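Local atomic coordinates of vacuolar aminopeptidase 1 (PDB entry 5JGF), a protein that removes amino acids, preferably neutral or hydrophobic ones, from the N-termini of peptides in the yeast vacuole as a zinc-dependent dodecameric aminopeptidase. Residues V97-K100 with P101-K105; Y221-L225 with A226-V230; T386-V389 with E390-R394; G412-I415 with G416-L419. All blocks are in the same frame, centred on the assembly; numbering follows the deposited sequence.

Contact 1 of 4, residues V97-K100 with P101-K105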
ATOM      1  N   VAL D  97      -0.558 -27.176  28.512  1.00 11.76           N
ATOM      2  CA  VAL D  97       0.636 -27.350  27.691  1.00 11.68           C
ATOM      3  C   VAL D  97       1.073 -28.796  27.897  1.00 13.23           C
ATOM      4  O   VAL D  97       1.193 -29.257  29.030  1.00 13.03           O
ATOM      5  CB  VAL D  97       1.758 -26.376  28.128  1.00 11.07           C
ATOM      6  CG1 VAL D  97       3.041 -26.682  27.379  1.00 12.74           C
ATOM      7  CG2 VAL D  97       1.326 -24.943  27.860  1.00 13.08           C
ATOM      8  N   LYS D  98       1.296 -29.507  26.798  1.00 12.44           N
ATOM      9  CA  LYS D  98       1.676 -30.918  26.853  1.00 13.18           C
ATOM     10  C   LYS D  98       3.132 -31.165  26.494  1.00 13.72           C
ATOM     11  O   LYS D  98       3.636 -30.597  25.529  1.00 14.02           O
ATOM     12  CB  LYS D  98       0.813 -31.721  25.871  1.00 14.30           C
ATOM     13  CG  LYS D  98      -0.675 -31.745  26.167  1.00 18.65           C
ATOM     14  CD  LYS D  98      -0.962 -32.665  27.336  1.00 20.38           C
ATOM     15  CE  LYS D  98      -2.450 -32.934  27.494  1.00 22.36           C
ATOM     16  NZ  LYS D  98      -2.674 -33.937  28.575  1.00 17.55           N
ATOM     17  N   LEU D  99       3.815 -32.012  27.259  1.00 11.63           N
ATOM     18  CA  LEU D  99       5.189 -32.335  26.902  1.00 14.03           C
ATOM     19  C   LEU D  99       5.079 -33.113  25.596  1.00 14.04           C
ATOM     20  O   LEU D  99       4.142 -33.890  25.413  1.00 13.35           O
ATOM     21  CB  LEU D  99       5.853 -33.220  27.960  1.00 17.13           C
ATOM     22  CG  LEU D  99       6.745 -32.509  28.974  1.00 19.32           C
ATOM     23  CD1 LEU D  99       5.890 -31.636  29.880  1.00 21.46           C
ATOM     24  CD2 LEU D  99       7.510 -33.539  29.789  1.00 21.32           C
ATOM     25  N   LYS D 100       6.018 -32.901  24.684  1.00 14.77           N
ATOM     26  CA  LYS D 100       5.995 -33.614  23.415  1.00 14.68           C
ATOM     27  C   LYS D 100       6.433 -35.064  23.632  1.00 14.10           C
ATOM     28  O   LYS D 100       7.018 -35.387  24.664  1.00 14.96           O
ATOM     29  CB  LYS D 100       6.921 -32.920  22.412  1.00 14.81           C
ATOM     30  CG  LYS D 100       6.296 -31.676  21.783  1.00 15.67           C
ATOM     31  CD  LYS D 100       7.314 -30.857  21.010  1.00 16.38           C
ATOM     32  CE  LYS D 100       6.640 -29.713  20.256  1.00 14.45           C
ATOM     33  NZ  LYS D 100       7.563 -28.542  20.153  1.00 13.26           N
ATOM     34  N   PRO D 101       6.126 -35.959  22.674  1.00 15.90           N
ATOM     35  CA  PRO D 101       6.498 -37.378  22.765  1.00 14.15           C
ATOM     36  C   PRO D 101       7.972 -37.493  23.141  1.00 16.02           C
ATOM     37  O   PRO D 101       8.375 -38.377  23.899  1.00 16.17           O
ATOM     38  CB  PRO D 101       6.194 -37.893  21.364  1.00 14.65           C
ATOM     39  CG  PRO D 101       4.958 -37.126  21.018  1.00 15.15           C
ATOM     40  CD  PRO D 101       5.307 -35.713  21.472  1.00 14.99           C
ATOM     41  N   VAL D 102       8.774 -36.590  22.591  1.00 15.73           N
ATOM     42  CA  VAL D 102      10.195 -36.516  22.907  1.00 15.67           C
ATOM     43  C   VAL D 102      10.357 -35.070  23.368  1.00 17.41           C
ATOM     44  O   VAL D 102      10.339 -34.151  22.551  1.00 15.22           O
ATOM     45  CB  VAL D 102      11.095 -36.761  21.669  1.00 15.69           C
ATOM     46  CG1 VAL D 102      12.561 -36.570  22.047  1.00 15.49           C
ATOM     47  CG2 VAL D 102      10.873 -38.167  21.125  1.00 16.22           C
ATOM     48  N   SER D 103      10.485 -34.866  24.677  1.00 16.35           N
ATOM     49  CA  SER D 103      10.619 -33.513  25.210  1.00 16.52           C
ATOM     50  C   SER D 103      12.073 -33.087  25.299  1.00 17.37           C
ATOM     51  O   SER D 103      12.369 -31.935  25.613  1.00 14.68           O
ATOM     52  CB  SER D 103       9.994 -33.422  26.604  1.00 17.12           C
ATOM     53  OG  SER D 103      10.809 -34.070  27.567  1.00 16.84           O
ATOM     54  N   PHE D 104      12.978 -34.017  25.017  1.00 17.84           N
ATOM     55  CA  PHE D 104      14.403 -33.733  25.099  1.00 19.65           C
ATOM     56  C   PHE D 104      14.884 -32.607  24.192  1.00 19.53           C
ATOM     57  O   PHE D 104      14.516 -32.529  23.021  1.00 20.19           O
ATOM     58  CB  PHE D 104      15.212 -35.006  24.810  1.00 20.99           C
ATOM     59  CG  PHE D 104      16.696 -34.839  25.009  1.00 23.43           C
ATOM     60  CD1 PHE D 104      17.475 -34.199  24.051  1.00 24.14           C
ATOM     61  CD2 PHE D 104      17.306 -35.290  26.176  1.00 25.11           C
ATOM     62  CE1 PHE D 104      18.843 -34.007  24.251  1.00 26.28           C
ATOM     63  CE2 PHE D 104      18.672 -35.105  26.387  1.00 26.16           C
ATOM     64  CZ  PHE D 104      19.442 -34.461  25.421  1.00 26.37           C
ATOM     65  N   LYS D 105      15.710 -31.734  24.757  1.00 21.06           N
ATOM     66  CA  LYS D 105      16.305 -30.623  24.020  1.00 20.73           C
ATOM     67  C   LYS D 105      17.737 -30.482  24.521  1.00 21.15           C
ATOM     68  O   LYS D 105      17.994 -30.642  25.714  1.00 19.63           O
ATOM     69  CB  LYS D 105      15.566 -29.307  24.284  1.00 20.65           C
ATOM     70  CG  LYS D 105      14.150 -29.235  23.746  1.00 21.31           C
ATOM     71  CD  LYS D 105      13.552 -27.856  23.987  1.00 20.12           C
ATOM     72  CE  LYS D 105      14.222 -26.785  23.132  1.00 22.57           C
ATOM     73  NZ  LYS D 105      13.894 -26.922  21.683  1.00 22.73           N
TER
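Lys100, Pro101, Val102 and Ser103 form a turn at the end of strand 96-99: the CA atoms of Lys100 and Ser103 are only 5.0 Å apart, and the backbone angles of Pro101 (near the helical region) and Val102 (extended) match a type VIII beta turn. As expected for that class, no hydrogen bond closes it, and Lys100 O stays 3.5 Å from Ser103 N. The trans peptide before the proline brings Lys100 CB to within 3.4 Å of Pro101 CD, a snug contact in which the two side chains cross at a slant. Beyond this, the lysine chain runs away from the turn, bending at its last torsion (chi4 149°), and its NZ forms a salt bridge with Glu181. Leu99 reaches across the bend to Ser103, where its CD2 methyl lies 4.0 Å from Ser103 CB and also 4.0 Å from Ser103 OG. With chi1 at 74°, that hydroxyl is tucked between the serine's own N and carbonyl carbon, and it hydrogen-bonds to His214 ND1, so a buried polar atom is satisfied. Val102 N hydrogen-bonds to NE2 of His361 of a neighbouring subunit. Leu99 and Ser103 both pack on Leu218 of helix 216-226, while strand 96-99 lies between strands 233-242 and 112-119, and Ala115 of the latter bonds to the backbones of Lys100 and Ser103.

Contact 2 of 4, residues Y221-L225 with A226-V230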
ATOM      1  N   TYR D 221      13.188 -37.503  38.198  1.00 20.44           N
ATOM      2  CA  TYR D 221      12.255 -36.727  39.000  1.00 20.86           C
ATOM      3  C   TYR D 221      10.844 -37.318  39.042  1.00 20.49           C
ATOM      4  O   TYR D 221      10.283 -37.500  40.124  1.00 22.19           O
ATOM      5  CB  TYR D 221      12.207 -35.278  38.494  1.00 20.87           C
ATOM      6  CG  TYR D 221      11.273 -34.393  39.287  1.00 21.44           C
ATOM      7  CD1 TYR D 221      10.056 -33.971  38.751  1.00 19.34           C
ATOM      8  CD2 TYR D 221      11.586 -34.013  40.592  1.00 22.45           C
ATOM      9  CE1 TYR D 221       9.172 -33.197  39.498  1.00 20.43           C
ATOM     10  CE2 TYR D 221      10.708 -33.242  41.346  1.00 22.85           C
ATOM     11  CZ  TYR D 221       9.503 -32.839  40.795  1.00 20.89           C
ATOM     12  OH  TYR D 221       8.624 -32.104  41.552  1.00 19.10           O
ATOM     13  N   VAL D 222      10.269 -37.626  37.884  1.00 19.86           N
ATOM     14  CA  VAL D 222       8.918 -38.186  37.867  1.00 20.65           C
ATOM     15  C   VAL D 222       8.879 -39.616  38.402  1.00 20.78           C
ATOM     16  O   VAL D 222       7.859 -40.055  38.927  1.00 20.79           O
ATOM     17  CB  VAL D 222       8.294 -38.143  36.450  1.00 20.70           C
ATOM     18  CG1 VAL D 222       8.179 -36.695  35.982  1.00 20.76           C
ATOM     19  CG2 VAL D 222       9.121 -38.955  35.482  1.00 21.65           C
ATOM     20  N   ALA D 223       9.989 -40.337  38.274  1.00 20.97           N
ATOM     21  CA  ALA D 223      10.060 -41.703  38.783  1.00 22.26           C
ATOM     22  C   ALA D 223      10.019 -41.613  40.305  1.00 22.46           C
ATOM     23  O   ALA D 223       9.334 -42.391  40.968  1.00 23.83           O
ATOM     24  CB  ALA D 223      11.352 -42.371  38.328  1.00 21.01           C
ATOM     25  N   LYS D 224      10.749 -40.646  40.849  1.00 21.98           N
ATOM     26  CA  LYS D 224      10.787 -40.431  42.292  1.00 22.25           C
ATOM     27  C   LYS D 224       9.399 -40.059  42.815  1.00 23.55           C
ATOM     28  O   LYS D 224       8.958 -40.569  43.845  1.00 23.06           O
ATOM     29  CB  LYS D 224      11.782 -39.317  42.632  1.00 22.92           C
ATOM     30  CG  LYS D 224      11.839 -38.973  44.113  1.00 23.85           C
ATOM     31  CD  LYS D 224      12.752 -37.777  44.374  1.00 24.80           C
ATOM     32  CE  LYS D 224      12.713 -37.385  45.843  1.00 25.27           C
ATOM     33  NZ  LYS D 224      13.554 -36.189  46.147  1.00 28.95           N
ATOM     34  N   LEU D 225       8.711 -39.169  42.102  1.00 23.52           N
ATOM     35  CA  LEU D 225       7.372 -38.751  42.506  1.00 23.46           C
ATOM     36  C   LEU D 225       6.403 -39.932  42.546  1.00 23.44           C
ATOM     37  O   LEU D 225       5.573 -40.034  43.450  1.00 24.07           O
ATOM     38  CB  LEU D 225       6.821 -37.692  41.546  1.00 23.82           C
ATOM     39  CG  LEU D 225       7.472 -36.306  41.526  1.00 23.70           C
ATOM     40  CD1 LEU D 225       6.768 -35.433  40.497  1.00 23.33           C
ATOM     41  CD2 LEU D 225       7.381 -35.673  42.905  1.00 24.32           C
ATOM     42  N   ALA D 226       6.515 -40.819  41.564  1.00 22.08           N
ATOM     43  CA  ALA D 226       5.637 -41.980  41.474  1.00 22.86           C
ATOM     44  C   ALA D 226       6.095 -43.135  42.359  1.00 25.28           C
ATOM     45  O   ALA D 226       5.307 -44.025  42.683  1.00 25.53           O
ATOM     46  CB  ALA D 226       5.544 -42.445  40.025  1.00 21.16           C
ATOM     47  N   GLY D 227       7.366 -43.121  42.745  1.00 25.43           N
ATOM     48  CA  GLY D 227       7.890 -44.183  43.581  1.00 27.06           C
ATOM     49  C   GLY D 227       8.276 -45.420  42.791  1.00 27.71           C
ATOM     50  O   GLY D 227       8.088 -46.546  43.251  1.00 28.03           O
ATOM     51  N   VAL D 228       8.812 -45.217  41.592  1.00 26.59           N
ATOM     52  CA  VAL D 228       9.233 -46.331  40.751  1.00 26.68           C
ATOM     53  C   VAL D 228      10.640 -46.065  40.234  1.00 27.49           C
ATOM     54  O   VAL D 228      11.193 -44.986  40.452  1.00 27.26           O
ATOM     55  CB  VAL D 228       8.288 -46.522  39.542  1.00 25.72           C
ATOM     56  CG1 VAL D 228       6.869 -46.772  40.026  1.00 24.78           C
ATOM     57  CG2 VAL D 228       8.341 -45.296  38.639  1.00 25.39           C
ATOM     58  N   GLU D 229      11.219 -47.051  39.557  1.00 26.97           N
ATOM     59  CA  GLU D 229      12.560 -46.902  39.007  1.00 28.55           C
ATOM     60  C   GLU D 229      12.467 -46.353  37.587  1.00 26.19           C
ATOM     61  O   GLU D 229      11.485 -46.597  36.887  1.00 24.45           O
ATOM     62  CB  GLU D 229      13.281 -48.253  38.982  1.00 31.54           C
ATOM     63  CG  GLU D 229      13.441 -48.909  40.345  1.00 38.37           C
ATOM     64  CD  GLU D 229      14.171 -48.024  41.333  1.00 42.41           C
ATOM     65  OE1 GLU D 229      15.268 -47.532  40.994  1.00 44.74           O
ATOM     66  OE2 GLU D 229      13.652 -47.825  42.452  1.00 46.10           O
ATOM     67  N   VAL D 230      13.488 -45.612  37.166  1.00 25.28           N
ATOM     68  CA  VAL D 230      13.509 -45.046  35.821  1.00 25.01           C
ATOM     69  C   VAL D 230      13.366 -46.149  34.768  1.00 26.44           C
ATOM     70  O   VAL D 230      12.643 -45.987  33.786  1.00 25.74           O
ATOM     71  CB  VAL D 230      14.819 -44.254  35.563  1.00 24.02           C
ATOM     72  CG1 VAL D 230      14.917 -43.859  34.091  1.00 24.36           C
ATOM     73  CG2 VAL D 230      14.847 -43.001  36.435  1.00 23.61           C
TER
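Ala223 and Ala226, with Val228 beside them, carry most of the contact that ends helix 216-226. Ala223 holds the pivotal carbonyl: its O accepts from Val228 N at 2.9 Å in a bond that is nearly straight at the hydrogen (168°), and Gly227 N adds a weak second bond. The methyl of Ala223 lies alongside the chain that follows the cap, with CB 3.4 Å from Val228 O and 4.0 Å from Val230 CG2. Val228 meets the same alanine with one branch: with chi1 at -59°, its CG2 sits between its own N and carbonyl carbon and comes within 4.2 Å of Ala223 CB. Ala226 is still helical, its N bonding to Val222 O at 3.1 Å, while its CB lies near that same oxygen and packs against Ala151, Val153 and Leu138 of the adjoining sheet. Gly227 then leaves the helix with phi at 82°, where a side chain would jam against the preceding carbonyl oxygen. Together with a weak bond from Gly227 N to Lys224 O, 3.2 Å long, these features define a Schellman motif, and the Ala223-Val228 touch adds an apolar contact across the cap. Chemically, the backbone N-H groups that follow the last turn supply partners that C-terminal carbonyls otherwise lack, while the apolar side chains of Ala223 and Val228, both touching Leu233, probably help to shield those bonds.

Contact 3 of 4, residues T386-V389 with E390-R394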
ATOM      1  N   THR D 386     -35.633 -23.268  27.484  1.00 16.48           N
ATOM      2  CA  THR D 386     -35.479 -22.007  28.195  1.00 16.45           C
ATOM      3  C   THR D 386     -36.604 -21.896  29.222  1.00 17.77           C
ATOM      4  O   THR D 386     -36.369 -21.561  30.383  1.00 17.10           O
ATOM      5  CB  THR D 386     -35.550 -20.805  27.224  1.00 18.30           C
ATOM      6  OG1 THR D 386     -34.435 -20.854  26.324  1.00 19.92           O
ATOM      7  CG2 THR D 386     -35.516 -19.489  27.990  1.00 15.97           C
ATOM      8  N   ALA D 387     -37.824 -22.195  28.785  1.00 17.34           N
ATOM      9  CA  ALA D 387     -38.984 -22.135  29.668  1.00 18.00           C
ATOM     10  C   ALA D 387     -38.833 -23.115  30.831  1.00 17.15           C
ATOM     11  O   ALA D 387     -39.146 -22.785  31.976  1.00 17.93           O
ATOM     12  CB  ALA D 387     -40.255 -22.447  28.879  1.00 16.31           C
ATOM     13  N   LEU D 388     -38.347 -24.317  30.533  1.00 17.46           N
ATOM     14  CA  LEU D 388     -38.165 -25.336  31.561  1.00 17.95           C
ATOM     15  C   LEU D 388     -37.187 -24.890  32.636  1.00 17.66           C
ATOM     16  O   LEU D 388     -37.445 -25.062  33.825  1.00 16.36           O
ATOM     17  CB  LEU D 388     -37.690 -26.649  30.934  1.00 17.77           C
ATOM     18  CG  LEU D 388     -37.445 -27.786  31.936  1.00 21.59           C
ATOM     19  CD1 LEU D 388     -37.828 -29.107  31.314  1.00 23.66           C
ATOM     20  CD2 LEU D 388     -35.988 -27.789  32.372  1.00 22.51           C
ATOM     21  N   VAL D 389     -36.060 -24.317  32.221  1.00 17.81           N
ATOM     22  CA  VAL D 389     -35.065 -23.851  33.176  1.00 16.98           C
ATOM     23  C   VAL D 389     -35.592 -22.675  33.995  1.00 17.39           C
ATOM     24  O   VAL D 389     -35.332 -22.577  35.195  1.00 16.19           O
ATOM     25  CB  VAL D 389     -33.750 -23.439  32.461  1.00 18.41           C
ATOM     26  CG1 VAL D 389     -32.841 -22.673  33.419  1.00 18.71           C
ATOM     27  CG2 VAL D 389     -33.039 -24.682  31.952  1.00 18.89           C
ATOM     28  N   GLU D 390     -36.344 -21.784  33.360  1.00 18.40           N
ATOM     29  CA  GLU D 390     -36.875 -20.640  34.084  1.00 17.92           C
ATOM     30  C   GLU D 390     -37.956 -21.080  35.075  1.00 18.42           C
ATOM     31  O   GLU D 390     -38.057 -20.533  36.171  1.00 19.44           O
ATOM     32  CB  GLU D 390     -37.392 -19.586  33.093  1.00 18.12           C
ATOM     33  CG  GLU D 390     -36.278 -19.129  32.140  1.00 20.29           C
ATOM     34  CD  GLU D 390     -36.643 -17.950  31.250  1.00 21.83           C
ATOM     35  OE1 GLU D 390     -37.745 -17.945  30.663  1.00 20.54           O
ATOM     36  OE2 GLU D 390     -35.804 -17.032  31.119  1.00 23.14           O
ATOM     37  N   GLU D 391     -38.748 -22.081  34.702  1.00 20.35           N
ATOM     38  CA  GLU D 391     -39.792 -22.588  35.595  1.00 21.02           C
ATOM     39  C   GLU D 391     -39.106 -23.310  36.754  1.00 21.40           C
ATOM     40  O   GLU D 391     -39.468 -23.141  37.920  1.00 20.39           O
ATOM     41  CB  GLU D 391     -40.713 -23.553  34.839  1.00 22.95           C
ATOM     42  CG  GLU D 391     -41.732 -24.287  35.710  1.00 28.67           C
ATOM     43  CD  GLU D 391     -42.683 -23.349  36.429  1.00 32.70           C
ATOM     44  OE1 GLU D 391     -43.231 -22.437  35.770  1.00 34.22           O
ATOM     45  OE2 GLU D 391     -42.891 -23.530  37.649  1.00 34.12           O
ATOM     46  N   LEU D 392     -38.101 -24.109  36.411  1.00 21.24           N
ATOM     47  CA  LEU D 392     -37.322 -24.858  37.388  1.00 23.29           C
ATOM     48  C   LEU D 392     -36.699 -23.901  38.409  1.00 23.55           C
ATOM     49  O   LEU D 392     -36.711 -24.161  39.614  1.00 22.25           O
ATOM     50  CB  LEU D 392     -36.223 -25.632  36.660  1.00 26.59           C
ATOM     51  CG  LEU D 392     -35.361 -26.626  37.429  1.00 30.10           C
ATOM     52  CD1 LEU D 392     -36.232 -27.745  37.986  1.00 30.34           C
ATOM     53  CD2 LEU D 392     -34.305 -27.192  36.490  1.00 31.27           C
ATOM     54  N   ALA D 393     -36.156 -22.791  37.920  1.00 21.61           N
ATOM     55  CA  ALA D 393     -35.529 -21.802  38.788  1.00 20.81           C
ATOM     56  C   ALA D 393     -36.558 -21.121  39.689  1.00 21.79           C
ATOM     57  O   ALA D 393     -36.314 -20.935  40.883  1.00 21.35           O
ATOM     58  CB  ALA D 393     -34.795 -20.759  37.952  1.00 21.25           C
ATOM     59  N   ARG D 394     -37.702 -20.750  39.120  1.00 23.23           N
ATOM     60  CA  ARG D 394     -38.748 -20.097  39.901  1.00 25.27           C
ATOM     61  C   ARG D 394     -39.190 -20.987  41.059  1.00 26.57           C
ATOM     62  O   ARG D 394     -39.461 -20.499  42.153  1.00 25.64           O
ATOM     63  CB  ARG D 394     -39.952 -19.748  39.015  1.00 26.87           C
ATOM     64  CG  ARG D 394     -39.687 -18.611  38.026  1.00 30.96           C
ATOM     65  CD  ARG D 394     -40.978 -18.079  37.410  1.00 31.07           C
ATOM     66  NE  ARG D 394     -41.618 -19.043  36.521  1.00 34.02           N
ATOM     67  CZ  ARG D 394     -41.350 -19.163  35.223  1.00 34.72           C
ATOM     68  NH1 ARG D 394     -40.451 -18.375  34.650  1.00 33.34           N
ATOM     69  NH2 ARG D 394     -41.985 -20.075  34.499  1.00 34.24           N
TER
HETATM   70  O   HOH W   1     -41.066 -20.819  32.198  1.00 24.21           O
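Thr386 and Glu390, one helical turn apart, lie side by side and point the same way. The threonine methyl CG2 sits 3.8 Å from Glu390 CD and almost equally far from both carboxylate oxygens. With Glu390 CG beside its own backbone N (chi1 -58°), the start of that chain presses on Thr386 O, CG to O being 3.0 Å, and the rest extends past the methyl. The carboxylate is gripped at both oxygens, OE2 by Tyr402 and OE1 by Gln235 of a neighbouring subunit. An alanine in place of Glu390 would probably leave Tyr402 and that Gln235 without this mate and open a gap beside the Thr386 methyl. Further round, Arg394 folds back so that one guanidinium face has Glu390 O and Glu391 CA near its rim. Its NH2 meets Glu391 OE1 at 3.0 Å in a salt bridge that approaches 46° out of the carboxylate plane. Glu391 OE2 is paired with Arg395, and OE1 also with Lys141 of a neighbouring subunit. A water 2.6 Å from Arg394 NH2 donates to Ala387 O, which also accepts from Glu391 N at 2.8 Å. Leu388 CD2 and Leu392 CD2 make a looser contact at 4.5 Å, against helix 448-468. Regular i to i+4 backbone bonds with apolar residues packed inward and charged ones at the subunit interface mark an amphipathic helix, here the crossover of the beta-alpha-beta unit 369-372, 383-396 and 400-403.

Contact 4 of 4, residues G412-I415 with G416-L419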
ATOM      1  N   GLY D 412     -18.368 -18.917  20.723  1.00 21.23           N
ATOM      2  CA  GLY D 412     -17.596 -20.118  20.965  1.00 21.48           C
ATOM      3  C   GLY D 412     -18.572 -21.275  20.831  1.00 20.64           C
ATOM      4  O   GLY D 412     -19.724 -21.069  20.438  1.00 18.61           O
ATOM      5  N   GLY D 413     -18.131 -22.485  21.151  1.00 19.89           N
ATOM      6  CA  GLY D 413     -19.012 -23.637  21.040  1.00 19.50           C
ATOM      7  C   GLY D 413     -18.980 -24.506  22.280  1.00 18.99           C
ATOM      8  O   GLY D 413     -18.196 -24.260  23.198  1.00 17.05           O
ATOM      9  N   THR D 414     -19.840 -25.520  22.315  1.00 17.67           N
ATOM     10  CA  THR D 414     -19.908 -26.437  23.448  1.00 15.84           C
ATOM     11  C   THR D 414     -20.258 -27.826  22.919  1.00 16.01           C
ATOM     12  O   THR D 414     -20.427 -28.014  21.716  1.00 16.03           O
ATOM     13  CB  THR D 414     -21.013 -26.045  24.447  1.00 15.94           C
ATOM     14  OG1 THR D 414     -22.290 -26.309  23.857  1.00 16.21           O
ATOM     15  CG2 THR D 414     -20.924 -24.567  24.811  1.00 15.72           C
ATOM     16  N   ILE D 415     -20.374 -28.789  23.827  1.00 14.91           N
ATOM     17  CA  ILE D 415     -20.722 -30.154  23.449  1.00 14.05           C
ATOM     18  C   ILE D 415     -22.240 -30.281  23.316  1.00 13.39           C
ATOM     19  O   ILE D 415     -22.747 -31.333  22.930  1.00 12.54           O
ATOM     20  CB  ILE D 415     -20.258 -31.168  24.520  1.00 13.94           C
ATOM     21  CG1 ILE D 415     -20.956 -30.871  25.850  1.00 15.01           C
ATOM     22  CG2 ILE D 415     -18.743 -31.100  24.691  1.00 14.73           C
ATOM     23  CD1 ILE D 415     -20.591 -31.831  26.975  1.00 16.68           C
ATOM     24  N   GLY D 416     -22.952 -29.205  23.644  1.00 11.88           N
ATOM     25  CA  GLY D 416     -24.407 -29.216  23.596  1.00 13.69           C
ATOM     26  C   GLY D 416     -25.034 -29.765  22.328  1.00 14.13           C
ATOM     27  O   GLY D 416     -25.803 -30.732  22.378  1.00 14.52           O
ATOM     28  N   PRO D 417     -24.751 -29.148  21.173  1.00 13.19           N
ATOM     29  CA  PRO D 417     -25.308 -29.610  19.900  1.00 12.52           C
ATOM     30  C   PRO D 417     -24.988 -31.080  19.616  1.00 13.89           C
ATOM     31  O   PRO D 417     -25.822 -31.809  19.076  1.00 13.76           O
ATOM     32  CB  PRO D 417     -24.676 -28.659  18.890  1.00 12.62           C
ATOM     33  CG  PRO D 417     -24.612 -27.374  19.668  1.00 13.88           C
ATOM     34  CD  PRO D 417     -24.098 -27.833  21.019  1.00 13.26           C
ATOM     35  N   SER D 418     -23.781 -31.510  19.983  1.00 12.54           N
ATOM     36  CA  SER D 418     -23.374 -32.896  19.768  1.00 13.98           C
ATOM     37  C   SER D 418     -24.249 -33.847  20.589  1.00 14.35           C
ATOM     38  O   SER D 418     -24.778 -34.824  20.060  1.00 12.85           O
ATOM     39  CB  SER D 418     -21.902 -33.099  20.154  1.00 12.84           C
ATOM     40  OG  SER D 418     -21.033 -32.414  19.267  1.00 16.29           O
ATOM     41  N   LEU D 419     -24.402 -33.559  21.880  1.00 13.68           N
ATOM     42  CA  LEU D 419     -25.216 -34.421  22.737  1.00 14.46           C
ATOM     43  C   LEU D 419     -26.677 -34.455  22.285  1.00 15.06           C
ATOM     44  O   LEU D 419     -27.297 -35.518  22.254  1.00 15.59           O
ATOM     45  CB  LEU D 419     -25.128 -33.967  24.198  1.00 13.67           C
ATOM     46  CG  LEU D 419     -23.748 -34.067  24.858  1.00 14.98           C
ATOM     47  CD1 LEU D 419     -23.855 -33.659  26.319  1.00 14.88           C
ATOM     48  CD2 LEU D 419     -23.213 -35.493  24.739  1.00 14.24           C
TER
HETATM   49  O   HOH W   2     -21.353 -29.838  19.984  1.00 16.36           O
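Ile415 and Leu419 form the tight half of this helix start, lying side by side with their ends pointing the same way. Ile415 CD1 is 3.8 Å from Leu419 CD1, and Leu419 N bonds to Ile415 O at 3.0 Å, the donor almost in line with the C=O (169°). The isoleucine has its CG1 between its own N and carbonyl carbon (chi1 61°), which brings that branch to within 3.4 Å of Gly416 N. Both side chains pack on Tyr295. Gly416 is confined too, since a CB there would clash with Pro417 CD and crowd Thr414 OG1. That OG1 accepts from Gly416 N at 3.0 Å, an ST turn that caps the entry to helix 416-423, and it is also hydrogen-bonded to Asp429. Replacing Thr414 by a valine would remove the hydroxyl and would probably leave both Gly416 N and the Asp429 carboxylate without this partner, weakening the turn. The other side is looser and bridged by solvent. A water donates to Thr414 O at 2.7 Å and is hydrogen-bonded to Ser418 OG at 2.7 Å, while Lys309 holds the serine hydroxyl as well; upstream, the glycine pair leading in includes the exposed Gly413. The chemistry therefore divides an apolar pair and a backbone bond from a water-bridged polar side. Both border the metal site: the Ile415 side chain is about 4 Å from that of zinc-binding Glu298, and the Thr414 side chain about 4 Å from that of the zinc ligand Asp344, so the capping turn probably helps fix the loop there.

Overall arrangement
The four contacts follow one another along the chain without interleaving. Contacts 1 and 2 are neighbours, their centres 18 Å apart and nearest atoms about 7 Å apart: one leaves strand 96-99, the other leads from helix 216-226 into strand 233-242, and both strands belong to the six-stranded antiparallel sheet. Contacts 3 and 4 belong to the part built on the nine-stranded mixed sheet, with centres 21 Å apart. Contact 3 lies across the chain's centre from contacts 1 and 2, at 47 and 51 Å between centres. Contact 4, closest to the chain's centre, adjoins the zinc site; all four contacts touch neighbouring subunits, contacts 1 and 3 with hydrogen bonds as well as packing.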